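Local atomic coordinates of octenoyl-CoA reductase/carboxylase (Streptomyces sp., PDB entry 4A0S), a protein that catalyses the NADPH-dependent reductive carboxylation of 2-octenoyl-CoA, making an unusual extender unit for cinnabaramide polyketide biosynthesis. Residues A[234-237]-A[238-241]; A[289-292]-A[293-296]; A[398-402]-A[403-407]. All coordinates share one frame; numbering follows the deposited sequence.

Interaction 1: residues A[234-237]-A[238-241]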
loop_
_atom_site.group_PDB
_atom_site.type_symbol
_atom_site.label_atom_id
_atom_site.label_comp_id
_atom_site.label_asym_id
_atom_site.label_seq_id
_atom_site.Cartn_x
_atom_site.Cartn_y
_atom_site.Cartn_z
ATOM N N GLY A 234 21.734 -6.870 -11.485
ATOM C CA GLY A 234 21.869 -7.876 -10.425
ATOM C C GLY A 234 22.867 -7.426 -9.390
ATOM O O GLY A 234 22.678 -7.627 -8.191
ATOM N N SER A 235 23.937 -6.788 -9.846
ATOM C CA SER A 235 24.989 -6.353 -8.951
ATOM C C SER A 235 24.494 -5.345 -7.946
ATOM O O SER A 235 25.048 -5.234 -6.853
ATOM C CB SER A 235 26.152 -5.768 -9.734
ATOM O OG SER A 235 26.809 -6.804 -10.445
ATOM N N TYR A 236 23.463 -4.601 -8.305
ATOM C CA TYR A 236 22.845 -3.696 -7.328
ATOM C C TYR A 236 21.715 -4.337 -6.578
ATOM O O TYR A 236 21.571 -4.106 -5.375
ATOM C CB TYR A 236 22.389 -2.407 -7.985
ATOM C CG TYR A 236 23.568 -1.611 -8.453
ATOM C CD1 TYR A 236 24.457 -1.045 -7.536
ATOM C CD2 TYR A 236 23.815 -1.435 -9.813
ATOM C CE1 TYR A 236 25.573 -0.310 -7.970
ATOM C CE2 TYR A 236 24.919 -0.711 -10.258
ATOM C CZ TYR A 236 25.791 -0.160 -9.333
ATOM O OH TYR A 236 26.872 0.561 -9.761
ATOM N N ALA A 237 20.925 -5.138 -7.284
ATOM C CA ALA A 237 19.839 -5.884 -6.665
ATOM C C ALA A 237 20.395 -6.645 -5.472
ATOM O O ALA A 237 19.843 -6.586 -4.375
ATOM C CB ALA A 237 19.207 -6.832 -7.667
ATOM N N ILE A 238 21.516 -7.328 -5.679
ATOM C CA ILE A 238 22.169 -8.055 -4.583
ATOM C C ILE A 238 22.408 -7.155 -3.376
ATOM O O ILE A 238 22.150 -7.538 -2.238
ATOM C CB ILE A 238 23.520 -8.665 -5.034
ATOM C CG1 ILE A 238 23.266 -9.875 -5.921
ATOM C CG2 ILE A 238 24.395 -9.026 -3.816
ATOM C CD1 ILE A 238 24.439 -10.211 -6.831
ATOM N N GLN A 239 22.902 -5.954 -3.634
ATOM C CA GLN A 239 23.259 -5.056 -2.557
ATOM C C GLN A 239 22.042 -4.527 -1.831
ATOM O O GLN A 239 22.042 -4.444 -0.601
ATOM C CB GLN A 239 24.086 -3.922 -3.097
ATOM C CG GLN A 239 25.407 -4.392 -3.635
ATOM C CD GLN A 239 26.296 -3.229 -3.859
ATOM O OE1 GLN A 239 26.721 -2.580 -2.907
ATOM N NE2 GLN A 239 26.512 -2.891 -5.116
ATOM N N PHE A 240 21.007 -4.183 -2.581
ATOM C CA PHE A 240 19.773 -3.728 -1.963
ATOM C C PHE A 240 19.136 -4.851 -1.148
ATOM O O PHE A 240 18.622 -4.603 -0.059
ATOM C CB PHE A 240 18.798 -3.220 -3.001
ATOM C CG PHE A 240 19.261 -1.985 -3.681
ATOM C CD1 PHE A 240 19.804 -0.932 -2.948
ATOM C CD2 PHE A 240 19.177 -1.871 -5.058
ATOM C CE1 PHE A 240 20.251 0.234 -3.599
ATOM C CE2 PHE A 240 19.623 -0.724 -5.699
ATOM C CZ PHE A 240 20.145 0.327 -4.966
ATOM N N VAL A 241 19.199 -6.071 -1.661
ATOM C CA VAL A 241 18.638 -7.206 -0.937
ATOM C C VAL A 241 19.405 -7.377 0.373
ATOM O O VAL A 241 18.830 -7.385 1.474
ATOM C CB VAL A 241 18.645 -8.481 -1.779
ATOM C CG1 VAL A 241 18.155 -9.672 -0.931
ATOM C CG2 VAL A 241 17.738 -8.302 -3.008
#

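Interaction 2: residues A[289-292]-A[293-296]. With CO8 (octanoyl-coenzyme A), chain L.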
loop_
_atom_site.group_PDB
_atom_site.type_symbol
_atom_site.label_atom_id
_atom_site.label_comp_id
_atom_site.label_asym_id
_atom_site.label_seq_id
_atom_site.Cartn_x
_atom_site.Cartn_y
_atom_site.Cartn_z
ATOM N N VAL A 289 7.793 -26.067 -15.810
ATOM C CA VAL A 289 7.225 -26.459 -14.515
ATOM C C VAL A 289 8.214 -27.308 -13.724
ATOM O O VAL A 289 8.519 -26.991 -12.567
ATOM C CB VAL A 289 5.851 -27.169 -14.653
ATOM C CG1 VAL A 289 5.405 -27.759 -13.322
ATOM C CG2 VAL A 289 4.798 -26.185 -15.162
ATOM N N GLU A 290 8.728 -28.367 -14.349
ATOM C CA GLU A 290 9.718 -29.233 -13.699
ATOM C C GLU A 290 10.892 -28.405 -13.192
ATOM O O GLU A 290 11.228 -28.461 -12.016
ATOM C CB GLU A 290 10.242 -30.314 -14.645
ATOM C CG GLU A 290 9.225 -31.329 -15.111
ATOM C CD GLU A 290 9.738 -32.144 -16.285
ATOM O OE1 GLU A 290 9.566 -31.702 -17.441
ATOM O OE2 GLU A 290 10.336 -33.214 -16.057
ATOM N N THR A 291 11.494 -27.634 -14.095
ATOM C CA THR A 291 12.646 -26.799 -13.775
ATOM C C THR A 291 12.310 -25.758 -12.711
ATOM O O THR A 291 13.070 -25.584 -11.765
ATOM C CB THR A 291 13.219 -26.117 -15.034
ATOM O OG1 THR A 291 13.576 -27.119 -15.991
ATOM C CG2 THR A 291 14.458 -25.287 -14.696
ATOM N N GLY A 292 11.165 -25.092 -12.862
ATOM C CA GLY A 292 10.683 -24.146 -11.855
ATOM C C GLY A 292 10.643 -24.814 -10.500
ATOM O O GLY A 292 11.126 -24.266 -9.506
ATOM N N ARG A 293 10.080 -26.019 -10.478
ATOM C CA ARG A 293 10.038 -26.846 -9.281
ATOM C C ARG A 293 11.431 -27.138 -8.728
ATOM O O ARG A 293 11.654 -26.993 -7.533
ATOM C CB ARG A 293 9.300 -28.153 -9.558
ATOM C CG ARG A 293 7.800 -28.009 -9.628
ATOM C CD ARG A 293 7.192 -29.155 -10.402
ATOM N NE ARG A 293 5.824 -29.430 -9.977
ATOM C CZ ARG A 293 4.996 -30.252 -10.612
ATOM N NH1 ARG A 293 5.388 -30.879 -11.715
ATOM N NH2 ARG A 293 3.771 -30.443 -10.146
ATOM N N LYS A 294 12.356 -27.554 -9.597
ATOM C CA LYS A 294 13.749 -27.760 -9.193
ATOM C C LYS A 294 14.339 -26.475 -8.632
ATOM O O LYS A 294 15.026 -26.488 -7.614
ATOM C CB LYS A 294 14.622 -28.231 -10.361
ATOM C CG LYS A 294 14.348 -29.645 -10.861
ATOM C CD LYS A 294 15.611 -30.236 -11.511
ATOM C CE LYS A 294 15.359 -30.742 -12.937
ATOM N NZ LYS A 294 15.265 -29.618 -13.930
ATOM N N LEU A 295 14.060 -25.370 -9.313
ATOM C CA LEU A 295 14.570 -24.070 -8.927
ATOM C C LEU A 295 14.041 -23.675 -7.555
ATOM O O LEU A 295 14.806 -23.291 -6.683
ATOM C CB LEU A 295 14.204 -23.028 -9.980
ATOM C CG LEU A 295 14.646 -21.595 -9.702
ATOM C CD1 LEU A 295 16.140 -21.505 -9.460
ATOM C CD2 LEU A 295 14.232 -20.728 -10.853
ATOM N N ALA A 296 12.734 -23.803 -7.375
ATOM C CA ALA A 296 12.103 -23.583 -6.075
ATOM C C ALA A 296 12.727 -24.465 -5.001
ATOM O O ALA A 296 13.119 -23.966 -3.945
ATOM C CB ALA A 296 10.602 -23.824 -6.155
HETATM N N1A CO8 L . -4.996 -38.364 -12.910
HETATM C C2A CO8 L . -4.451 -38.478 -11.702
HETATM N N3A CO8 L . -3.552 -37.603 -11.258
HETATM C C4A CO8 L . -3.165 -36.568 -12.032
HETATM C C5A CO8 L . -3.715 -36.421 -13.301
HETATM C C6A CO8 L . -4.654 -37.355 -13.735
HETATM N N6A CO8 L . -5.213 -37.254 -14.941
HETATM N N7A CO8 L . -3.173 -35.336 -13.851
HETATM C C8A CO8 L . -2.318 -34.820 -12.968
HETATM N N9A CO8 L . -2.300 -35.570 -11.857
HETATM C C1B CO8 L . -1.477 -35.310 -10.620
HETATM C C2B CO8 L . 0.037 -35.540 -10.746
HETATM O O2B CO8 L . 0.525 -36.162 -9.547
HETATM C C3B CO8 L . 0.600 -34.123 -10.888
HETATM O O3B CO8 L . 1.893 -34.023 -10.282
HETATM P P3B CO8 L . 3.194 -33.651 -11.170
HETATM O O7A CO8 L . 3.218 -34.760 -12.354
HETATM O O8A CO8 L . 2.867 -32.230 -11.875
HETATM O O9A CO8 L . 4.423 -33.624 -10.342
HETATM C C4B CO8 L . -0.364 -33.299 -10.056
HETATM O O4B CO8 L . -1.663 -33.886 -10.316
HETATM C C5B CO8 L . -0.277 -31.810 -10.471
HETATM O O5B CO8 L . -0.992 -30.946 -9.552
HETATM P P1A CO8 L . -0.351 -30.465 -8.118
HETATM O O1A CO8 L . -1.394 -29.361 -7.524
HETATM O O2A CO8 L . -0.118 -31.597 -7.180
HETATM O O3A CO8 L . 1.062 -29.688 -8.427
HETATM P P2A CO8 L . 1.275 -28.067 -8.334
HETATM O O4A CO8 L . 2.653 -27.817 -9.129
HETATM O O5A CO8 L . 1.293 -27.473 -6.958
HETATM O O6A CO8 L . 0.141 -27.398 -9.272
HETATM C CBP CO8 L . -1.686 -25.900 -9.857
HETATM C CCP CO8 L . -0.548 -26.201 -8.879
HETATM C CDP CO8 L . -1.056 -25.651 -11.237
HETATM C CEP CO8 L . -2.404 -24.635 -9.362
HETATM C CAP CO8 L . -2.634 -27.135 -9.892
HETATM O OAP CO8 L . -3.005 -27.515 -8.552
HETATM C C9P CO8 L . -3.924 -26.854 -10.668
HETATM O O9P CO8 L . -3.932 -26.753 -11.902
HETATM N N8P CO8 L . -4.986 -26.725 -9.872
HETATM C C7P CO8 L . -6.323 -26.402 -10.356
HETATM C C6P CO8 L . -6.325 -24.932 -10.788
HETATM C C5P CO8 L . -7.365 -24.749 -11.888
HETATM O O5P CO8 L . -7.087 -24.963 -13.070
HETATM N N4P CO8 L . -8.577 -24.394 -11.466
HETATM C C3P CO8 L . -8.893 -24.155 -10.049
HETATM C C2P CO8 L . -10.244 -23.466 -9.983
HETATM S S1P CO8 L . -10.144 -21.657 -10.303
HETATM C "C1'" CO8 L . -11.710 -21.313 -9.678
HETATM O "O1'" CO8 L . -12.696 -21.503 -10.397
HETATM C "C2'" CO8 L . -11.798 -20.893 -8.354
HETATM C "C3'" CO8 L . -13.018 -20.592 -7.757
HETATM C "C4'" CO8 L . -13.128 -20.111 -6.445
HETATM C "C5'" CO8 L . -11.835 -20.082 -5.622
HETATM C "C6'" CO8 L . -12.153 -19.820 -4.139
HETATM C "C7'" CO8 L . -10.895 -20.127 -3.343
HETATM C "C8'" CO8 L . -11.116 -19.785 -1.880
#

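Interaction 3: residues A[398-402]-A[403-407]. With NAP (NADP nicotinamide-adenine-dinucleotide phosphate), chain F.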
loop_
_atom_site.group_PDB
_atom_site.type_symbol
_atom_site.label_atom_id
_atom_site.label_comp_id
_atom_site.label_asym_id
_atom_site.label_seq_id
_atom_site.Cartn_x
_atom_site.Cartn_y
_atom_site.Cartn_z
ATOM N N ARG A 398 30.387 -3.429 -26.809
ATOM C CA ARG A 398 30.530 -4.789 -27.296
ATOM C C ARG A 398 30.747 -5.744 -26.132
ATOM O O ARG A 398 30.187 -6.836 -26.103
ATOM C CB ARG A 398 31.714 -4.856 -28.265
ATOM C CG ARG A 398 31.978 -6.219 -28.877
ATOM C CD ARG A 398 30.822 -6.645 -29.752
ATOM N NE ARG A 398 31.138 -7.842 -30.515
ATOM C CZ ARG A 398 30.240 -8.579 -31.163
ATOM N NH1 ARG A 398 28.953 -8.251 -31.130
ATOM N NH2 ARG A 398 30.633 -9.654 -31.834
ATOM N N VAL A 399 31.571 -5.345 -25.177
ATOM C CA VAL A 399 31.820 -6.187 -24.009
ATOM C C VAL A 399 30.500 -6.563 -23.350
ATOM O O VAL A 399 30.234 -7.736 -23.124
ATOM C CB VAL A 399 32.775 -5.500 -22.997
ATOM C CG1 VAL A 399 32.612 -6.102 -21.599
ATOM C CG2 VAL A 399 34.231 -5.602 -23.479
ATOM N N VAL A 400 29.679 -5.554 -23.060
ATOM C CA VAL A 400 28.366 -5.775 -22.466
ATOM C C VAL A 400 27.458 -6.564 -23.394
ATOM O O VAL A 400 26.786 -7.487 -22.962
ATOM C CB VAL A 400 27.691 -4.448 -22.052
ATOM C CG1 VAL A 400 26.222 -4.694 -21.608
ATOM C CG2 VAL A 400 28.496 -3.804 -20.943
ATOM N N GLN A 401 27.466 -6.212 -24.675
ATOM C CA GLN A 401 26.724 -6.990 -25.661
ATOM C C GLN A 401 27.068 -8.475 -25.619
ATOM O O GLN A 401 26.184 -9.321 -25.692
ATOM C CB GLN A 401 26.942 -6.456 -27.069
ATOM C CG GLN A 401 26.077 -7.194 -28.084
ATOM C CD GLN A 401 26.241 -6.654 -29.467
ATOM O OE1 GLN A 401 27.303 -6.192 -29.831
ATOM N NE2 GLN A 401 25.183 -6.721 -30.256
ATOM N N THR A 402 28.355 -8.781 -25.500
ATOM C CA THR A 402 28.809 -10.162 -25.563
ATOM C C THR A 402 28.864 -10.791 -24.167
ATOM O O THR A 402 29.403 -11.873 -23.989
ATOM C CB THR A 402 30.166 -10.259 -26.267
ATOM O OG1 THR A 402 31.081 -9.391 -25.604
ATOM C CG2 THR A 402 30.044 -9.820 -27.722
ATOM N N SER A 403 28.289 -10.091 -23.187
ATOM C CA SER A 403 28.153 -10.580 -21.824
ATOM C C SER A 403 29.502 -10.995 -21.234
ATOM O O SER A 403 29.595 -11.973 -20.492
ATOM C CB SER A 403 27.098 -11.697 -21.755
ATOM O OG SER A 403 26.905 -12.176 -20.425
ATOM N N ARG A 404 30.535 -10.213 -21.537
ATOM C CA ARG A 404 31.878 -10.511 -21.072
ATOM C C ARG A 404 32.202 -9.783 -19.783
ATOM O O ARG A 404 33.281 -9.964 -19.216
ATOM C CB ARG A 404 32.904 -10.149 -22.144
ATOM C CG ARG A 404 32.928 -11.118 -23.333
ATOM C CD ARG A 404 33.922 -10.652 -24.386
ATOM N NE ARG A 404 35.298 -10.658 -23.898
ATOM C CZ ARG A 404 36.040 -11.751 -23.756
ATOM N NH1 ARG A 404 35.536 -12.939 -24.049
ATOM N NH2 ARG A 404 37.286 -11.662 -23.300
ATOM N N GLN A 405 31.267 -8.948 -19.333
ATOM C CA GLN A 405 31.439 -8.192 -18.112
ATOM C C GLN A 405 30.631 -8.765 -16.948
ATOM O O GLN A 405 29.691 -9.512 -17.135
ATOM C CB GLN A 405 30.998 -6.752 -18.353
ATOM C CG GLN A 405 29.548 -6.450 -18.013
ATOM C CD GLN A 405 28.527 -7.102 -18.941
ATOM O OE1 GLN A 405 28.866 -7.841 -19.866
ATOM N NE2 GLN A 405 27.262 -6.813 -18.693
ATOM N N VAL A 406 31.036 -8.410 -15.745
ATOM C CA VAL A 406 30.156 -8.511 -14.611
ATOM C C VAL A 406 30.013 -7.085 -14.113
ATOM O O VAL A 406 30.864 -6.227 -14.414
ATOM C CB VAL A 406 30.710 -9.461 -13.529
ATOM C CG1 VAL A 406 30.865 -10.845 -14.119
ATOM C CG2 VAL A 406 32.051 -8.941 -12.962
ATOM N N GLY A 407 28.932 -6.820 -13.386
ATOM C CA GLY A 407 28.702 -5.501 -12.872
ATOM C C GLY A 407 28.595 -4.503 -13.996
ATOM O O GLY A 407 27.901 -4.733 -14.986
HETATM P PA NAP F . 23.941 -6.755 -17.999
HETATM O O1A NAP F . 24.928 -5.913 -17.106
HETATM O O2A NAP F . 24.482 -7.267 -19.300
HETATM O O5B NAP F . 23.514 -7.954 -17.134
HETATM C C5B NAP F . 22.509 -8.796 -17.662
HETATM C C4B NAP F . 22.701 -10.158 -17.014
HETATM O O4B NAP F . 21.643 -10.979 -17.527
HETATM C C3B NAP F . 24.035 -10.833 -17.401
HETATM O O3B NAP F . 24.794 -10.894 -16.210
HETATM C C2B NAP F . 23.651 -12.265 -17.739
HETATM O O2B NAP F . 23.642 -13.105 -16.586
HETATM C C1B NAP F . 22.250 -12.158 -18.224
HETATM N N9A NAP F . 22.288 -11.845 -19.675
HETATM C C8A NAP F . 23.188 -11.129 -20.368
HETATM N N7A NAP F . 22.830 -11.053 -21.657
HETATM C C5A NAP F . 21.695 -11.729 -21.758
HETATM C C6A NAP F . 20.883 -12.016 -22.827
HETATM N N6A NAP F . 21.184 -11.540 -24.034
HETATM N N1A NAP F . 19.792 -12.734 -22.609
HETATM C C2A NAP F . 19.476 -13.173 -21.394
HETATM N N3A NAP F . 20.239 -12.944 -20.347
HETATM C C4A NAP F . 21.348 -12.220 -20.516
HETATM O O3 NAP F . 22.609 -5.920 -18.301
HETATM P PN NAP F . 21.760 -5.164 -17.164
HETATM O O1N NAP F . 22.361 -3.716 -17.212
HETATM O O2N NAP F . 21.719 -5.883 -15.840
HETATM O O5D NAP F . 20.357 -5.158 -17.925
HETATM C C5D NAP F . 19.705 -6.422 -18.003
HETATM C C4D NAP F . 18.411 -6.154 -18.718
HETATM O O4D NAP F . 17.698 -5.151 -17.914
HETATM C C3D NAP F . 18.600 -5.515 -20.094
HETATM O O3D NAP F . 17.580 -6.148 -20.893
HETATM C C2D NAP F . 18.298 -4.049 -19.870
HETATM O O2D NAP F . 17.789 -3.418 -21.069
HETATM C C1D NAP F . 17.158 -4.207 -18.882
HETATM N N1N NAP F . 17.173 -3.027 -18.050
HETATM C C2N NAP F . 15.971 -2.376 -17.872
HETATM C C3N NAP F . 16.005 -1.268 -17.073
HETATM C C7N NAP F . 14.717 -0.563 -16.896
HETATM O O7N NAP F . 13.657 -1.013 -17.345
HETATM N N7N NAP F . 14.852 0.574 -16.269
HETATM C C4N NAP F . 17.178 -0.811 -16.465
HETATM C C5N NAP F . 18.388 -1.463 -16.624
HETATM C C6N NAP F . 18.380 -2.594 -17.425
HETATM P P2B NAP F . 23.659 -14.684 -16.891
HETATM O O1X NAP F . 24.112 -15.145 -15.396
HETATM O O2X NAP F . 22.177 -15.223 -17.221
HETATM O O3X NAP F . 24.698 -14.778 -17.983
HETATM O O HOH W 1 25.681 -9.087 -20.386
#

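Interaction 1: residues A[234-237]-A[238-241]
Tyr236 and Gln239 run side by side and point the same way from helix 232-243, the helix that joins strands 223-226 and 247-252 in a beta-alpha-beta unit of the Rossmann-type nucleotide-binding domain. The phenol ring and the carboxamide are turned almost parallel, their planes 21° apart, and the amide nitrogen of Gln239 approaches the ring obliquely, with NE2 3.7 Å from Tyr236 CD1. Gln239 CG sits beside its own backbone N (chi1 -65°), which directs the chain back over the preceding turn. From there NE2 donates a hydrogen bond of 3.3 Å to Ser235 O; the acceptor lies in the amide plane, whereas the donor is tilted from the plane of the carbonyl. The side chain thus serves a main-chain oxygen that Gln239 N does not engage, that nitrogen making a weak bond to Tyr236 O instead. The amide is shared with Val381 O, and Tyr236 OH is bound by Ser199 and Ala383, so both polar ends are anchored to neighbouring parts of the fold.

On the next flank of the helix Phe240 leans back over the same turn. Its CD2 comes within 3.3 Å of Tyr236 O, and its CE2 meets Tyr236 CB at 4.0 Å; Tyr236 O also accepts the regular helical bond from Phe240 N. Beyond the helix, Phe240 meets Tyr207 edge-to-face, while its carbonyl oxygen binds Gln220 of the second subunit. Ala237, Ile238 and Val241 form the side turned to strand 223-226, each touching Ile226. Here the fit to the preceding turn is close: Ile238 N is bonded to Gly234 O at 2.8 Å, and Val241 CG2 lies 3.0 Å from Ala237 O.

Interaction 2: residues A[289-292]-A[293-296]
Val289 lies alongside Arg293 one turn later on helix 285-303, with Val289 CG1 over one face of the guanidinium, offset toward its rim and 3.5 Å from Arg293 NH1. The tight, buried part of the contact is the side turned to helix 316-325, where Val289, Thr291 and Leu295 settle on Ile324, Leu321 and Val325 respectively, and Leu295 N bonds to Thr291 O at 2.7 Å.

Arg293 is the arm that leaves this buried side for the phosphates of octanoyl-coenzyme A. Its chain runs extended from CG to NE, CD also touching Val289 CG1 at 3.7 Å. CO8 O8A, an oxygen of the 3'-phosphate, lies in the guanidinium plane at its edge and is gripped twice, by Arg293 NH2 at 2.6 Å and by Arg293 NH1 at 2.9 Å. Arg293 NH2 adds weak bonds to O4A and O3A of the diphosphate, so one side chain bridges the 3'-phosphate and, more weakly, the diphosphate, and the methyl against its face probably helps to hold its tilt.

The solvent side is looser. Lys294 bends at chi3 and chi4, bringing its NZ to 3.7 Å from Thr291 OG1, a hydroxyl already bonded to Arg287 O. Exposed Glu290 makes no salt bridge with either base: its OE2 stays 6.5 Å from Lys294 NZ.

Arg286 of the same helix also binds the coenzyme, as do Tyr349 of the same chain and His91 of the third subunit. The arrangement is that of an arginine-lined phosphate site, here holding the nucleotide end of coenzyme A between subunits.

Interaction 3: residues A[398-402]-A[403-407]
Gln405 folds its carboxamide across Val400 just beyond a Schellman motif that ends helix 393-401, and offers NE2 to the adenosine-side phosphate of NADP. The bond from Gln405 NE2 to NAP O2A is 2.9 Å long, and a weak one reaches O1A of the same phosphate. A water accepts a further bond from Gln405 NE2 at 3.2 Å and lies within reach of Val400 O, between the helix end and the phosphate.

A bend at chi2 (-69°) turns the amide back against the helix. Gln405 OE1 then rests 3.4 Å from Val400 CA, while Val400 CG1 touches Gln405 NE2 at 3.8 Å. The stem of the glutamine is braced by the other valine, Val399 CG1 lying 3.7 Å from Gln405 CB. This contact probably helps to steady the position from which the amide reaches the cofactor.

One step further out, the helix ends at Ser403, the C-prime residue, whose phi is positive (55°). Arg404 N reaches back to Val399 O in a nearly straight bond of 3.0 Å, and Ser403 N bonds to Val400 O from above the carbonyl plane. Ser403 OG is in turn bonded to Lys257, which also hydrogen-bonds to NADP.

On the flank of the helix Arg398 is tied to Asp43 by a salt bridge, and Gln401 NE2 is hydrogen-bonded to Lys44 O. The guanidinium of Arg398 has Thr402 CG2 over one face. Gln401 OE1 lies at its edge, in the guanidinium plane, and accepts from Arg398 NH1 at 2.9 Å, although NH1 stands above the plane of the glutamine carbonyl.

The three contacts follow in series from the N terminus, none enclosing or crossing another, and each joins neighbouring turns rather than closing a long loop. Interaction 1 lies in the helix after the first Rossmann strand, interaction 2 on the later helix 285-303, and interaction 3 where helix 393-401 hands over to strand 408-412 of the mixed sheet. Interactions 1 and 3 meet directly, Ser235 OG, hydrogen-bonded to Gly231 O, packing 3.3 Å from Gly407 CA, which joins the nucleotide-binding domain to the returning chain beside NADP. Interaction 2 stands apart, its centre about 23 Å from that of interaction 1 and about 28 Å from that of interaction 3, and serves a coenzyme A site instead.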